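Local coordinates for protein CmeC (Campylobacter jejuni, PDB 4MT4) that probably forms the outer-membrane exit channel of a tripartite efflux system, a trimeric conduit of the outer membrane factor family, at residues Gln161-Asn172 / Val426-Asn437. Residues are numbered along the deposited sequence; the frame is centred on the assembly and turned at random.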
ATOM      1  N   GLN B 161     -19.619  -2.763  11.131  1.00 44.32           N
ATOM      2  CA  GLN B 161     -18.980  -4.039  11.429  1.00 43.81           C
ATOM      3  C   GLN B 161     -18.010  -3.935  12.604  1.00 49.19           C
ATOM      4  O   GLN B 161     -17.759  -4.920  13.296  1.00 52.32           O
ATOM      5  CB  GLN B 161     -18.255  -4.575  10.190  1.00 37.26           C
ATOM      6  CG  GLN B 161     -19.186  -5.066   9.087  1.00 39.08           C
ATOM      7  CD  GLN B 161     -18.445  -5.721   7.938  1.00 44.83           C
ATOM      8  OE1 GLN B 161     -17.265  -5.451   7.713  1.00 52.20           O
ATOM      9  NE2 GLN B 161     -19.132  -6.594   7.208  1.00 55.27           N
ATOM     10  N   THR B 162     -17.467  -2.742  12.828  1.00 46.78           N
ATOM     11  CA  THR B 162     -16.608  -2.501  13.984  1.00 51.33           C
ATOM     12  C   THR B 162     -17.458  -2.434  15.248  1.00 51.13           C
ATOM     13  O   THR B 162     -17.061  -2.926  16.307  1.00 42.62           O
ATOM     14  CB  THR B 162     -15.795  -1.200  13.834  1.00 36.81           C
ATOM     15  OG1 THR B 162     -14.914  -1.316  12.711  1.00 44.18           O
ATOM     16  CG2 THR B 162     -14.974  -0.921  15.085  1.00 37.89           C
ATOM     17  N   TYR B 163     -18.635  -1.829  15.122  1.00 42.89           N
ATOM     18  CA  TYR B 163     -19.589  -1.756  16.223  1.00 43.27           C
ATOM     19  C   TYR B 163     -19.989  -3.150  16.690  1.00 54.30           C
ATOM     20  O   TYR B 163     -19.982  -3.441  17.884  1.00 49.98           O
ATOM     21  CB  TYR B 163     -20.833  -0.967  15.806  1.00 42.30           C
ATOM     22  CG  TYR B 163     -21.991  -1.062  16.779  1.00 53.98           C
ATOM     23  CD1 TYR B 163     -22.046  -0.252  17.905  1.00 50.71           C
ATOM     24  CD2 TYR B 163     -23.033  -1.957  16.566  1.00 44.67           C
ATOM     25  CE1 TYR B 163     -23.103  -0.332  18.796  1.00 55.33           C
ATOM     26  CE2 TYR B 163     -24.094  -2.047  17.450  1.00 52.27           C
ATOM     27  CZ  TYR B 163     -24.124  -1.232  18.563  1.00 63.33           C
ATOM     28  OH  TYR B 163     -25.175  -1.313  19.445  1.00 50.89           O
ATOM     29  N   PHE B 164     -20.330  -4.007  15.733  1.00 41.96           N
ATOM     30  CA  PHE B 164     -20.771  -5.365  16.025  1.00 47.07           C
ATOM     31  C   PHE B 164     -19.642  -6.222  16.590  1.00 58.29           C
ATOM     32  O   PHE B 164     -19.875  -7.087  17.435  1.00 46.50           O
ATOM     33  CB  PHE B 164     -21.349  -6.015  14.768  1.00 46.77           C
ATOM     34  CG  PHE B 164     -22.781  -5.646  14.502  1.00 52.43           C
ATOM     35  CD1 PHE B 164     -23.681  -5.525  15.548  1.00 46.52           C
ATOM     36  CD2 PHE B 164     -23.226  -5.409  13.211  1.00 45.71           C
ATOM     37  CE1 PHE B 164     -24.999  -5.184  15.313  1.00 46.51           C
ATOM     38  CE2 PHE B 164     -24.545  -5.066  12.968  1.00 50.72           C
ATOM     39  CZ  PHE B 164     -25.433  -4.953  14.022  1.00 46.92           C
ATOM     40  N   ASN B 165     -18.421  -5.983  16.120  1.00 44.89           N
ATOM     41  CA  ASN B 165     -17.251  -6.655  16.672  1.00 47.54           C
ATOM     42  C   ASN B 165     -16.988  -6.196  18.101  1.00 55.34           C
ATOM     43  O   ASN B 165     -16.474  -6.955  18.926  1.00 56.41           O
ATOM     44  CB  ASN B 165     -16.017  -6.403  15.805  1.00 43.56           C
ATOM     45  CG  ASN B 165     -16.033  -7.201  14.517  1.00 48.03           C
ATOM     46  OD1 ASN B 165     -16.696  -8.233  14.420  1.00 61.22           O
ATOM     47  ND2 ASN B 165     -15.293  -6.728  13.521  1.00 51.80           N
ATOM     48  N   LEU B 166     -17.346  -4.948  18.386  1.00 49.16           N
ATOM     49  CA  LEU B 166     -17.204  -4.398  19.728  1.00 55.37           C
ATOM     50  C   LEU B 166     -18.231  -5.009  20.677  1.00 50.71           C
ATOM     51  O   LEU B 166     -17.898  -5.389  21.801  1.00 46.11           O
ATOM     52  CB  LEU B 166     -17.352  -2.878  19.706  1.00 38.20           C
ATOM     53  CG  LEU B 166     -17.348  -2.203  21.079  1.00 44.17           C
ATOM     54  CD1 LEU B 166     -16.032  -2.463  21.802  1.00 42.65           C
ATOM     55  CD2 LEU B 166     -17.614  -0.712  20.957  1.00 52.16           C
ATOM     56  N   VAL B 167     -19.476  -5.098  20.219  1.00 43.93           N
ATOM     57  CA  VAL B 167     -20.544  -5.709  21.005  1.00 53.68           C
ATOM     58  C   VAL B 167     -20.233  -7.180  21.254  1.00 48.63           C
ATOM     59  O   VAL B 167     -20.498  -7.712  22.331  1.00 50.28           O
ATOM     60  CB  VAL B 167     -21.915  -5.584  20.306  1.00 59.71           C
ATOM     61  CG1 VAL B 167     -23.006  -6.189  21.167  1.00 41.94           C
ATOM     62  CG2 VAL B 167     -22.226  -4.128  20.004  1.00 44.91           C
ATOM     63  N   ASN B 168     -19.666  -7.827  20.241  1.00 49.98           N
ATOM     64  CA  ASN B 168     -19.215  -9.206  20.352  1.00 41.47           C
ATOM     65  C   ASN B 168     -18.143  -9.324  21.430  1.00 54.41           C
ATOM     66  O   ASN B 168     -18.114 -10.286  22.196  1.00 54.29           O
ATOM     67  CB  ASN B 168     -18.676  -9.695  19.008  1.00 38.68           C
ATOM     68  CG  ASN B 168     -18.520 -11.203  18.942  1.00 46.40           C
ATOM     69  OD1 ASN B 168     -18.183 -11.750  17.893  1.00 53.53           O
ATOM     70  ND2 ASN B 168     -18.777 -11.882  20.052  1.00 55.48           N
ATOM     71  N   ALA B 169     -17.267  -8.328  21.482  1.00 53.21           N
ATOM     72  CA  ALA B 169     -16.185  -8.303  22.455  1.00 46.37           C
ATOM     73  C   ALA B 169     -16.715  -8.052  23.863  1.00 57.13           C
ATOM     74  O   ALA B 169     -16.201  -8.605  24.834  1.00 48.98           O
ATOM     75  CB  ALA B 169     -15.162  -7.250  22.077  1.00 42.75           C
ATOM     76  N   TYR B 170     -17.747  -7.221  23.967  1.00 49.47           N
ATOM     77  CA  TYR B 170     -18.389  -6.957  25.250  1.00 55.03           C
ATOM     78  C   TYR B 170     -19.066  -8.214  25.792  1.00 53.34           C
ATOM     79  O   TYR B 170     -18.958  -8.526  26.978  1.00 61.80           O
ATOM     80  CB  TYR B 170     -19.416  -5.829  25.125  1.00 45.24           C
ATOM     81  CG  TYR B 170     -18.859  -4.440  25.344  1.00 62.36           C
ATOM     82  CD1 TYR B 170     -18.370  -4.054  26.587  1.00 54.09           C
ATOM     83  CD2 TYR B 170     -18.843  -3.506  24.315  1.00 57.32           C
ATOM     84  CE1 TYR B 170     -17.864  -2.782  26.794  1.00 61.72           C
ATOM     85  CE2 TYR B 170     -18.343  -2.232  24.514  1.00 51.49           C
ATOM     86  CZ  TYR B 170     -17.854  -1.875  25.754  1.00 62.59           C
ATOM     87  OH  TYR B 170     -17.355  -0.606  25.948  1.00 74.02           O
ATOM     88  N   GLU B 171     -19.758  -8.928  24.909  1.00 53.24           N
ATOM     89  CA  GLU B 171     -20.487 -10.136  25.282  1.00 59.75           C
ATOM     90  C   GLU B 171     -19.556 -11.236  25.780  1.00 65.34           C
ATOM     91  O   GLU B 171     -19.837 -11.888  26.785  1.00 61.59           O
ATOM     92  CB  GLU B 171     -21.308 -10.646  24.096  1.00 59.49           C
ATOM     93  CG  GLU B 171     -22.548  -9.816  23.801  1.00 65.86           C
ATOM     94  CD  GLU B 171     -23.629  -9.997  24.849  1.00 84.84           C
ATOM     95  OE1 GLU B 171     -24.270 -11.070  24.861  1.00 75.15           O
ATOM     96  OE2 GLU B 171     -23.832  -9.071  25.663  1.00 79.82           O
ATOM     97  N   ASN B 172     -18.450 -11.440  25.072  1.00 59.97           N
ATOM     98  CA  ASN B 172     -17.471 -12.443  25.473  1.00 52.87           C
ATOM     99  C   ASN B 172     -16.766 -12.054  26.769  1.00 63.02           C
ATOM    100  O   ASN B 172     -16.433 -12.915  27.585  1.00 61.08           O
ATOM    101  CB  ASN B 172     -16.442 -12.667  24.364  1.00 44.44           C
ATOM    102  CG  ASN B 172     -17.014 -13.427  23.184  1.00 50.23           C
ATOM    103  OD1 ASN B 172     -18.049 -14.081  23.296  1.00 60.13           O
ATOM    104  ND2 ASN B 172     -16.334 -13.349  22.046  1.00 54.80           N
ATOM    105  N   VAL B 426     -19.270 -18.579  24.073  1.00 52.08           N
ATOM    106  CA  VAL B 426     -18.438 -17.639  23.334  1.00 54.96           C
ATOM    107  C   VAL B 426     -18.568 -17.862  21.830  1.00 62.54           C
ATOM    108  O   VAL B 426     -18.676 -16.909  21.055  1.00 51.88           O
ATOM    109  CB  VAL B 426     -16.955 -17.755  23.747  1.00 55.09           C
ATOM    110  CG1 VAL B 426     -16.060 -16.970  22.802  1.00 49.09           C
ATOM    111  CG2 VAL B 426     -16.767 -17.280  25.181  1.00 41.68           C
ATOM    112  N   ALA B 427     -18.572 -19.129  21.425  1.00 53.35           N
ATOM    113  CA  ALA B 427     -18.691 -19.489  20.016  1.00 41.09           C
ATOM    114  C   ALA B 427     -20.003 -18.984  19.430  1.00 55.96           C
ATOM    115  O   ALA B 427     -20.048 -18.535  18.288  1.00 62.22           O
ATOM    116  CB  ALA B 427     -18.578 -20.996  19.838  1.00 48.06           C
ATOM    117  N   PHE B 428     -21.068 -19.048  20.223  1.00 52.98           N
ATOM    118  CA  PHE B 428     -22.375 -18.581  19.774  1.00 58.06           C
ATOM    119  C   PHE B 428     -22.398 -17.064  19.632  1.00 55.60           C
ATOM    120  O   PHE B 428     -23.042 -16.531  18.729  1.00 50.19           O
ATOM    121  CB  PHE B 428     -23.474 -19.035  20.736  1.00 46.75           C
ATOM    122  CG  PHE B 428     -24.852 -18.587  20.334  1.00 39.28           C
ATOM    123  CD1 PHE B 428     -25.294 -18.748  19.032  1.00 47.87           C
ATOM    124  CD2 PHE B 428     -25.706 -18.018  21.260  1.00 47.46           C
ATOM    125  CE1 PHE B 428     -26.558 -18.340  18.659  1.00 47.50           C
ATOM    126  CE2 PHE B 428     -26.975 -17.610  20.896  1.00 55.76           C
ATOM    127  CZ  PHE B 428     -27.402 -17.771  19.592  1.00 52.49           C
ATOM    128  N   ASN B 429     -21.700 -16.374  20.528  1.00 54.09           N
ATOM    129  CA  ASN B 429     -21.559 -14.926  20.432  1.00 55.96           C
ATOM    130  C   ASN B 429     -20.835 -14.527  19.152  1.00 49.56           C
ATOM    131  O   ASN B 429     -21.244 -13.597  18.459  1.00 49.89           O
ATOM    132  CB  ASN B 429     -20.809 -14.369  21.644  1.00 46.48           C
ATOM    133  CG  ASN B 429     -21.636 -14.405  22.912  1.00 56.10           C
ATOM    134  OD1 ASN B 429     -22.865 -14.357  22.869  1.00 57.96           O
ATOM    135  ND2 ASN B 429     -20.963 -14.479  24.054  1.00 49.57           N
ATOM    136  N   ASN B 430     -19.760 -15.245  18.845  1.00 45.40           N
ATOM    137  CA  ASN B 430     -18.958 -14.969  17.659  1.00 48.60           C
ATOM    138  C   ASN B 430     -19.726 -15.212  16.363  1.00 52.92           C
ATOM    139  O   ASN B 430     -19.582 -14.460  15.403  1.00 49.43           O
ATOM    140  CB  ASN B 430     -17.685 -15.814  17.679  1.00 37.74           C
ATOM    141  CG  ASN B 430     -16.769 -15.460  18.834  1.00 45.68           C
ATOM    142  OD1 ASN B 430     -17.095 -14.604  19.657  1.00 40.33           O
ATOM    143  ND2 ASN B 430     -15.620 -16.122  18.906  1.00 44.51           N
ATOM    144  N   ILE B 431     -20.535 -16.266  16.343  1.00 54.21           N
ATOM    145  CA  ILE B 431     -21.374 -16.572  15.189  1.00 51.72           C
ATOM    146  C   ILE B 431     -22.469 -15.523  15.030  1.00 56.89           C
ATOM    147  O   ILE B 431     -22.791 -15.104  13.918  1.00 59.00           O
ATOM    148  CB  ILE B 431     -22.020 -17.970  15.313  1.00 46.97           C
ATOM    149  CG1 ILE B 431     -20.947 -19.058  15.277  1.00 44.82           C
ATOM    150  CG2 ILE B 431     -23.040 -18.201  14.203  1.00 45.47           C
ATOM    151  CD1 ILE B 431     -20.168 -19.109  13.985  1.00 50.26           C
ATOM    152  N   LYS B 432     -23.024 -15.097  16.159  1.00 47.48           N
ATOM    153  CA  LYS B 432     -24.135 -14.151  16.184  1.00 49.67           C
ATOM    154  C   LYS B 432     -23.805 -12.844  15.464  1.00 58.40           C
ATOM    155  O   LYS B 432     -24.616 -12.327  14.693  1.00 47.90           O
ATOM    156  CB  LYS B 432     -24.533 -13.859  17.630  1.00 47.82           C
ATOM    157  CG  LYS B 432     -25.826 -13.079  17.786  1.00 67.23           C
ATOM    158  CD  LYS B 432     -26.190 -12.943  19.255  1.00 69.74           C
ATOM    159  CE  LYS B 432     -26.194 -14.300  19.948  1.00 62.96           C
ATOM    160  NZ  LYS B 432     -26.416 -14.191  21.418  1.00 78.64           N
ATOM    161  N   TYR B 433     -22.607 -12.321  15.711  1.00 41.61           N
ATOM    162  CA  TYR B 433     -22.205 -11.037  15.149  1.00 50.43           C
ATOM    163  C   TYR B 433     -21.411 -11.215  13.862  1.00 51.52           C
ATOM    164  O   TYR B 433     -21.195 -10.262  13.117  1.00 55.57           O
ATOM    165  CB  TYR B 433     -21.406 -10.235  16.178  1.00 47.85           C
ATOM    166  CG  TYR B 433     -22.235  -9.873  17.387  1.00 46.17           C
ATOM    167  CD1 TYR B 433     -22.977  -8.699  17.421  1.00 37.30           C
ATOM    168  CD2 TYR B 433     -22.298 -10.718  18.486  1.00 53.26           C
ATOM    169  CE1 TYR B 433     -23.748  -8.374  18.520  1.00 52.45           C
ATOM    170  CE2 TYR B 433     -23.064 -10.403  19.587  1.00 42.79           C
ATOM    171  CZ  TYR B 433     -23.787  -9.231  19.603  1.00 62.34           C
ATOM    172  OH  TYR B 433     -24.550  -8.921  20.704  1.00 52.01           O
ATOM    173  N   SER B 434     -20.982 -12.445  13.601  1.00 47.68           N
ATOM    174  CA  SER B 434     -20.438 -12.778  12.293  1.00 45.69           C
ATOM    175  C   SER B 434     -21.580 -12.818  11.292  1.00 49.60           C
ATOM    176  O   SER B 434     -21.389 -12.560  10.105  1.00 56.34           O
ATOM    177  CB  SER B 434     -19.697 -14.116  12.317  1.00 40.20           C
ATOM    178  OG  SER B 434     -18.541 -14.045  13.134  1.00 65.83           O
ATOM    179  N   TYR B 435     -22.772 -13.142  11.782  1.00 50.68           N
ATOM    180  CA  TYR B 435     -23.963 -13.150  10.944  1.00 58.47           C
ATOM    181  C   TYR B 435     -24.446 -11.730  10.690  1.00 43.80           C
ATOM    182  O   TYR B 435     -24.923 -11.414   9.602  1.00 45.73           O
ATOM    183  CB  TYR B 435     -25.084 -13.976  11.579  1.00 39.78           C
ATOM    184  CG  TYR B 435     -26.323 -14.043  10.712  1.00 45.09           C
ATOM    185  CD1 TYR B 435     -26.353 -14.844   9.576  1.00 40.65           C
ATOM    186  CD2 TYR B 435     -27.457 -13.302  11.021  1.00 39.53           C
ATOM    187  CE1 TYR B 435     -27.478 -14.904   8.774  1.00 40.11           C
ATOM    188  CE2 TYR B 435     -28.585 -13.357  10.225  1.00 46.85           C
ATOM    189  CZ  TYR B 435     -28.591 -14.160   9.103  1.00 45.83           C
ATOM    190  OH  TYR B 435     -29.717 -14.218   8.308  1.00 45.72           O
ATOM    191  N   ALA B 436     -24.323 -10.882  11.707  1.00 41.47           N
ATOM    192  CA  ALA B 436     -24.675  -9.472  11.580  1.00 49.43           C
ATOM    193  C   ALA B 436     -23.786  -8.805  10.537  1.00 44.81           C
ATOM    194  O   ALA B 436     -24.263  -8.044   9.696  1.00 46.66           O
ATOM    195  CB  ALA B 436     -24.551  -8.765  12.922  1.00 47.61           C
ATOM    196  N   ASN B 437     -22.493  -9.105  10.595  1.00 38.50           N
ATOM    197  CA  ASN B 437     -21.536  -8.573   9.633  1.00 54.43           C
ATOM    198  C   ASN B 437     -21.677  -9.223   8.261  1.00 49.07           C
ATOM    199  O   ASN B 437     -21.256  -8.657   7.252  1.00 48.83           O
ATOM    200  CB  ASN B 437     -20.105  -8.750  10.145  1.00 44.16           C
ATOM    201  CG  ASN B 437     -19.789  -7.845  11.320  1.00 41.74           C
ATOM    202  OD1 ASN B 437     -20.536  -6.914  11.619  1.00 45.94           O
ATOM    203  ND2 ASN B 437     -18.669  -8.109  11.985  1.00 41.00           N
TER
HETATM  204  O   HOH W   1     -25.280 -11.099  22.391  1.00 52.76           O
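Tyr433 enters helix 161-172 as a knob between Phe164, Val167, Asn168 and Glu171, and its atoms can be followed outward in order. Its CB lies 3.7 Å from the carbonyl O of Phe164; CD1 meets the Phe164 ring, whose CD1 lies in the tyrosine plane at the ring edge, while CD2 rests on CB of Asn168. The backbone N of Asn168 stands over the ring centre, so one face is pressed on the opposing helix. Further out, CE1 and CZ pack on Val167 CG1 (3.5 Å from CZ), a methyl set anti to the backbone N (chi1 -178°). At the tip, Tyr433 OH hydrogen-bonds a water whose O lies 2.9 Å away. That water donates to Glu171 OE1 and is weakly bonded by Lys432 NZ.

Amides flank this knob. Asn430 OD1 accepts two bonds: a nearly straight one from Asn172 ND2 (2.8 Å, 173°), on a lone pair and in both amide planes, and a more bent one from Asn168 ND2. Asn429 ND2 in turn grips Asn172 OD1 at 3.0 Å, fixing the rotation of the Asn172 amide from both its ends. Toward Gln161, Ala436 CB lies over the face of the Phe164 ring, 3.7 Å from its centroid, a CH-pi contact, and Gln161 NE2 bonds both Asn437 O and, beyond the segments, Asp441.

The axes of segments 161-172 and 426-437, on helices 129-195 and 411-445, approach to 9.3 Å with 169° between their directions; the Tyr433 knob packs these antiparallel segments in knobs-into-holes fashion, consistent with the periplasmic alpha-helical barrel of outer membrane factors.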